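Local coordinates for protein endonuclease and methylase LlaGI (Lactococcus lactis, PDB 5FFJ) that probably recognises specific DNA sequences, methylates them, and uses a helicase-like ATPase to drive restriction as a Type ISP restriction-modification enzyme, at residues S987-D999 with I1019-I1033. Sequence-based numbering, arbitrary orientation.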
# COMPACT_ATOMS: atom_id res chain seq x y z
N SER A 987 -19.84 31.76 -22.74
CA SER A 987 -19.34 33.10 -22.44
C SER A 987 -18.06 33.39 -23.21
O SER A 987 -17.38 32.47 -23.66
CB SER A 987 -19.09 33.26 -20.94
OG SER A 987 -20.28 33.19 -20.18
N ASP A 988 -17.75 34.67 -23.34
CA ASP A 988 -16.48 35.11 -23.91
C ASP A 988 -15.53 35.46 -22.77
O ASP A 988 -14.44 36.01 -22.99
CB ASP A 988 -16.68 36.30 -24.84
CG ASP A 988 -15.73 36.29 -26.02
OD1 ASP A 988 -14.54 35.97 -25.83
OD2 ASP A 988 -16.18 36.60 -27.14
N ASN A 989 -15.94 35.14 -21.54
CA ASN A 989 -15.18 35.48 -20.34
C ASN A 989 -14.34 34.30 -19.87
O ASN A 989 -14.85 33.19 -19.70
CB ASN A 989 -16.14 35.93 -19.23
CG ASN A 989 -15.47 36.85 -18.21
OD1 ASN A 989 -14.29 37.20 -18.34
ND2 ASN A 989 -16.22 37.24 -17.19
N HIS A 990 -13.05 34.55 -19.67
CA HIS A 990 -12.11 33.53 -19.20
C HIS A 990 -11.22 34.11 -18.11
O HIS A 990 -10.42 35.01 -18.38
CB HIS A 990 -11.25 33.01 -20.35
CG HIS A 990 -12.02 32.26 -21.39
ND1 HIS A 990 -13.24 31.67 -21.14
CD2 HIS A 990 -11.74 32.00 -22.69
CE1 HIS A 990 -13.68 31.08 -22.23
NE2 HIS A 990 -12.79 31.27 -23.19
N GLU A 991 -11.34 33.60 -16.89
CA GLU A 991 -10.52 34.07 -15.78
C GLU A 991 -10.25 33.00 -14.74
O GLU A 991 -11.09 32.14 -14.47
CB GLU A 991 -11.18 35.28 -15.12
CG GLU A 991 -12.64 35.09 -14.76
CD GLU A 991 -13.23 36.31 -14.09
OE1 GLU A 991 -12.47 37.26 -13.80
OE2 GLU A 991 -14.46 36.34 -13.84
N VAL A 992 -9.05 33.07 -14.16
CA VAL A 992 -8.61 32.14 -13.12
C VAL A 992 -8.73 32.79 -11.75
O VAL A 992 -8.44 33.98 -11.60
CB VAL A 992 -7.16 31.69 -13.36
CG1 VAL A 992 -6.75 30.62 -12.35
CG2 VAL A 992 -6.97 31.17 -14.78
N HIS A 993 -9.14 32.01 -10.76
CA HIS A 993 -9.22 32.48 -9.38
C HIS A 993 -8.42 31.54 -8.49
O HIS A 993 -8.75 30.36 -8.37
CB HIS A 993 -10.68 32.56 -8.92
CG HIS A 993 -11.54 33.40 -9.81
ND1 HIS A 993 -11.30 34.74 -10.03
CD2 HIS A 993 -12.65 33.10 -10.52
CE1 HIS A 993 -12.21 35.23 -10.85
NE2 HIS A 993 -13.05 34.25 -11.16
N TYR A 994 -7.36 32.05 -7.88
CA TYR A 994 -6.41 31.22 -7.16
C TYR A 994 -6.18 31.69 -5.73
O TYR A 994 -6.14 32.89 -5.46
CB TYR A 994 -5.08 31.17 -7.92
CG TYR A 994 -3.97 30.48 -7.17
CD1 TYR A 994 -3.89 29.09 -7.12
CD2 TYR A 994 -2.98 31.21 -6.52
CE1 TYR A 994 -2.87 28.45 -6.44
CE2 TYR A 994 -1.96 30.58 -5.84
CZ TYR A 994 -1.91 29.21 -5.80
OH TYR A 994 -0.89 28.58 -5.12
N HIS A 995 -6.02 30.73 -4.83
CA HIS A 995 -5.67 31.04 -3.45
C HIS A 995 -4.76 29.97 -2.86
O HIS A 995 -5.06 28.78 -2.91
CB HIS A 995 -6.93 31.17 -2.59
CG HIS A 995 -6.65 31.64 -1.19
ND1 HIS A 995 -6.97 30.90 -0.08
CD2 HIS A 995 -6.07 32.78 -0.74
CE1 HIS A 995 -6.60 31.57 1.01
NE2 HIS A 995 -6.05 32.71 0.63
N ASP A 996 -3.63 30.42 -2.31
CA ASP A 996 -2.73 29.55 -1.56
C ASP A 996 -3.19 29.54 -0.11
O ASP A 996 -3.31 30.60 0.52
CB ASP A 996 -1.28 30.04 -1.68
CG ASP A 996 -0.27 29.05 -1.13
OD1 ASP A 996 -0.63 28.25 -0.24
OD2 ASP A 996 0.89 29.08 -1.58
N ILE A 997 -3.45 28.35 0.43
CA ILE A 997 -3.96 28.23 1.79
C ILE A 997 -2.96 28.77 2.82
O ILE A 997 -3.33 29.01 3.97
CB ILE A 997 -4.29 26.76 2.14
CG1 ILE A 997 -5.25 26.70 3.34
CG2 ILE A 997 -3.02 25.96 2.42
CD1 ILE A 997 -5.89 25.33 3.53
N GLY A 998 -1.72 28.96 2.40
CA GLY A 998 -0.69 29.53 3.24
C GLY A 998 0.33 28.52 3.71
O GLY A 998 0.06 27.31 3.75
N ASP A 999 1.51 29.01 4.07
CA ASP A 999 2.58 28.14 4.53
C ASP A 999 2.29 27.60 5.94
O ASP A 999 1.48 28.17 6.68
CB ASP A 999 3.93 28.88 4.52
CG ASP A 999 4.33 29.37 3.13
OD1 ASP A 999 3.90 28.77 2.13
OD2 ASP A 999 5.08 30.37 3.05
N ILE A 1019 -13.81 32.91 0.23
CA ILE A 1019 -12.36 32.96 0.05
C ILE A 1019 -11.94 34.23 -0.67
O ILE A 1019 -12.57 34.65 -1.64
CB ILE A 1019 -11.85 31.74 -0.75
CG1 ILE A 1019 -12.12 30.44 0.01
CG2 ILE A 1019 -10.36 31.88 -1.06
CD1 ILE A 1019 -11.36 30.30 1.33
N ASP A 1020 -10.86 34.84 -0.18
CA ASP A 1020 -10.25 35.97 -0.87
C ASP A 1020 -9.45 35.45 -2.06
O ASP A 1020 -8.34 34.94 -1.90
CB ASP A 1020 -9.35 36.77 0.07
CG ASP A 1020 -8.90 38.10 -0.52
OD1 ASP A 1020 -8.82 38.21 -1.76
OD2 ASP A 1020 -8.63 39.04 0.26
N TRP A 1021 -10.01 35.57 -3.26
CA TRP A 1021 -9.38 35.07 -4.47
C TRP A 1021 -8.41 36.09 -5.05
O TRP A 1021 -8.58 37.30 -4.88
CB TRP A 1021 -10.42 34.71 -5.52
CG TRP A 1021 -11.37 33.66 -5.07
CD1 TRP A 1021 -12.68 33.81 -4.76
CD2 TRP A 1021 -11.07 32.27 -4.88
NE1 TRP A 1021 -13.23 32.61 -4.38
CE2 TRP A 1021 -12.26 31.64 -4.45
CE3 TRP A 1021 -9.92 31.50 -5.03
CZ2 TRP A 1021 -12.32 30.28 -4.17
CZ3 TRP A 1021 -9.98 30.14 -4.75
CH2 TRP A 1021 -11.18 29.55 -4.32
N GLU A 1022 -7.39 35.59 -5.75
CA GLU A 1022 -6.49 36.43 -6.52
C GLU A 1022 -6.78 36.24 -8.01
O GLU A 1022 -6.79 35.12 -8.51
CB GLU A 1022 -5.03 36.10 -6.22
CG GLU A 1022 -4.04 37.07 -6.87
CD GLU A 1022 -2.61 36.60 -6.77
OE1 GLU A 1022 -1.75 37.14 -7.50
OE2 GLU A 1022 -2.33 35.70 -5.94
N ASN A 1023 -7.01 37.35 -8.70
CA ASN A 1023 -7.23 37.30 -10.14
C ASN A 1023 -5.91 37.04 -10.86
O ASN A 1023 -4.95 37.79 -10.70
CB ASN A 1023 -7.86 38.60 -10.63
CG ASN A 1023 -9.01 38.37 -11.60
OD1 ASN A 1023 -9.85 37.49 -11.39
ND2 ASN A 1023 -9.05 39.16 -12.67
N ILE A 1024 -5.87 35.98 -11.66
CA ILE A 1024 -4.65 35.56 -12.35
C ILE A 1024 -4.81 35.62 -13.86
O ILE A 1024 -5.74 35.04 -14.43
CB ILE A 1024 -4.24 34.13 -11.92
CG1 ILE A 1024 -3.57 34.18 -10.54
CG2 ILE A 1024 -3.31 33.49 -12.97
CD1 ILE A 1024 -3.06 32.85 -10.04
N SER A 1025 -3.88 36.32 -14.50
CA SER A 1025 -3.81 36.37 -15.96
C SER A 1025 -2.61 35.55 -16.44
O SER A 1025 -1.48 36.02 -16.37
CB SER A 1025 -3.68 37.82 -16.44
OG SER A 1025 -2.50 38.43 -15.94
N PRO A 1026 -2.86 34.31 -16.91
CA PRO A 1026 -1.74 33.47 -17.37
C PRO A 1026 -0.85 34.14 -18.41
O PRO A 1026 -1.33 34.93 -19.22
CB PRO A 1026 -2.45 32.24 -17.98
CG PRO A 1026 -3.91 32.56 -18.00
CD PRO A 1026 -4.13 33.58 -16.94
N ASP A 1027 0.44 33.82 -18.38
CA ASP A 1027 1.43 34.47 -19.24
C ASP A 1027 1.69 33.67 -20.52
O ASP A 1027 0.98 32.70 -20.81
CB ASP A 1027 2.74 34.67 -18.47
CG ASP A 1027 3.28 33.39 -17.85
OD1 ASP A 1027 2.78 32.30 -18.20
OD2 ASP A 1027 4.20 33.48 -17.01
N GLU A 1028 2.69 34.09 -21.28
CA GLU A 1028 3.07 33.41 -22.52
C GLU A 1028 3.38 31.94 -22.29
O GLU A 1028 3.08 31.09 -23.12
CB GLU A 1028 4.29 34.10 -23.15
CG GLU A 1028 4.06 35.56 -23.51
CD GLU A 1028 5.32 36.24 -24.01
OE1 GLU A 1028 6.41 35.63 -23.93
OE2 GLU A 1028 5.23 37.39 -24.50
N ASN A 1029 4.00 31.65 -21.14
CA ASN A 1029 4.36 30.28 -20.79
C ASN A 1029 3.19 29.50 -20.20
O ASN A 1029 3.36 28.37 -19.74
CB ASN A 1029 5.54 30.29 -19.81
CG ASN A 1029 6.64 31.26 -20.21
OD1 ASN A 1029 6.92 31.43 -21.40
ND2 ASN A 1029 7.26 31.89 -19.23
N ASN A 1030 2.01 30.11 -20.20
CA ASN A 1030 0.81 29.51 -19.61
C ASN A 1030 1.02 29.20 -18.13
O ASN A 1030 0.46 28.23 -17.61
CB ASN A 1030 0.42 28.23 -20.37
CG ASN A 1030 0.31 28.43 -21.87
OD1 ASN A 1030 -0.70 28.94 -22.36
ND2 ASN A 1030 1.33 28.02 -22.60
N ASP A 1031 1.83 30.01 -17.47
CA ASP A 1031 2.07 29.87 -16.03
C ASP A 1031 1.12 30.77 -15.24
O ASP A 1031 1.01 31.96 -15.51
CB ASP A 1031 3.52 30.21 -15.69
CG ASP A 1031 4.50 29.16 -16.18
OD1 ASP A 1031 4.09 28.00 -16.39
OD2 ASP A 1031 5.69 29.50 -16.35
N TRP A 1032 0.44 30.17 -14.26
CA TRP A 1032 -0.47 30.91 -13.39
C TRP A 1032 0.29 31.59 -12.25
O TRP A 1032 0.07 32.76 -11.96
CB TRP A 1032 -1.54 29.98 -12.83
CG TRP A 1032 -2.47 29.44 -13.88
CD1 TRP A 1032 -2.60 29.88 -15.16
CD2 TRP A 1032 -3.40 28.36 -13.72
NE1 TRP A 1032 -3.55 29.14 -15.82
CE2 TRP A 1032 -4.06 28.21 -14.96
CE3 TRP A 1032 -3.74 27.52 -12.67
CZ2 TRP A 1032 -5.04 27.24 -15.16
CZ3 TRP A 1032 -4.71 26.56 -12.87
CH2 TRP A 1032 -5.35 26.42 -14.11
N ILE A 1033 1.17 30.83 -11.60
CA ILE A 1033 1.94 31.34 -10.46
C ILE A 1033 3.44 31.19 -10.67
O ILE A 1033 3.89 30.40 -11.50
CB ILE A 1033 1.54 30.62 -9.16
CG1 ILE A 1033 1.69 29.10 -9.30
CG2 ILE A 1033 0.11 30.97 -8.79
CD1 ILE A 1033 1.65 28.36 -7.96
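Tyr994 and Ile1024 meet on the face of the antiparallel pair that carries Val992 and Tyr994, where Ile1024 CD1 lies against Tyr994 CB, 3.4 Å away. The methyl Ile1033 CG2 sits over one face of the Tyr994 ring, 4.0 Å from its centroid, a CH-pi contact that lies toward the CD2-CE2 rim. With CG anti to the backbone N (chi1 173°), the phenol runs alongside both isoleucines, whose methyls come from the same side of the ring, and its OH is hydrogen-bonded to Asn949. Replacing the tyrosine with alanine is likely to open a gap beside Ile1024 and Ile1033 and deprive Asn949 ND2 of its hydroxyl partner. Next to Tyr994, the branched end of Val992 packs on one face of the Trp1032 indole, and Phe939 of helix 932-941 also touches this valine.

On the other side of the sheet, Trp1021 is a flat plate between two bumps: Ile1019 CG2 rests over the centre of one face, and His993 CB lies nearer the rim of the opposite one. Ile1019 CG2 also touches the ring of His995, 3.7 Å from ND1. The His993 ring stacks on Tyr946, while its edge turns to Asn1023 OD1, 3.3 Å from CE1.

Three backbone bonds tie strand 1022-1024 to strand 991-996, among them Glu1022 N to Tyr994 O at 3.0 Å. This adds the outermost strand to the mixed sheet of the methyltransferase-like region. The chemistry is thus two-sided: mostly apolar groups line the Tyr994 side, with Glu1022 at its exposed margin, whereas histidines, an amide and a tryptophan whose NE1 is bonded to Ile1016 O give the His993 side a more polar character.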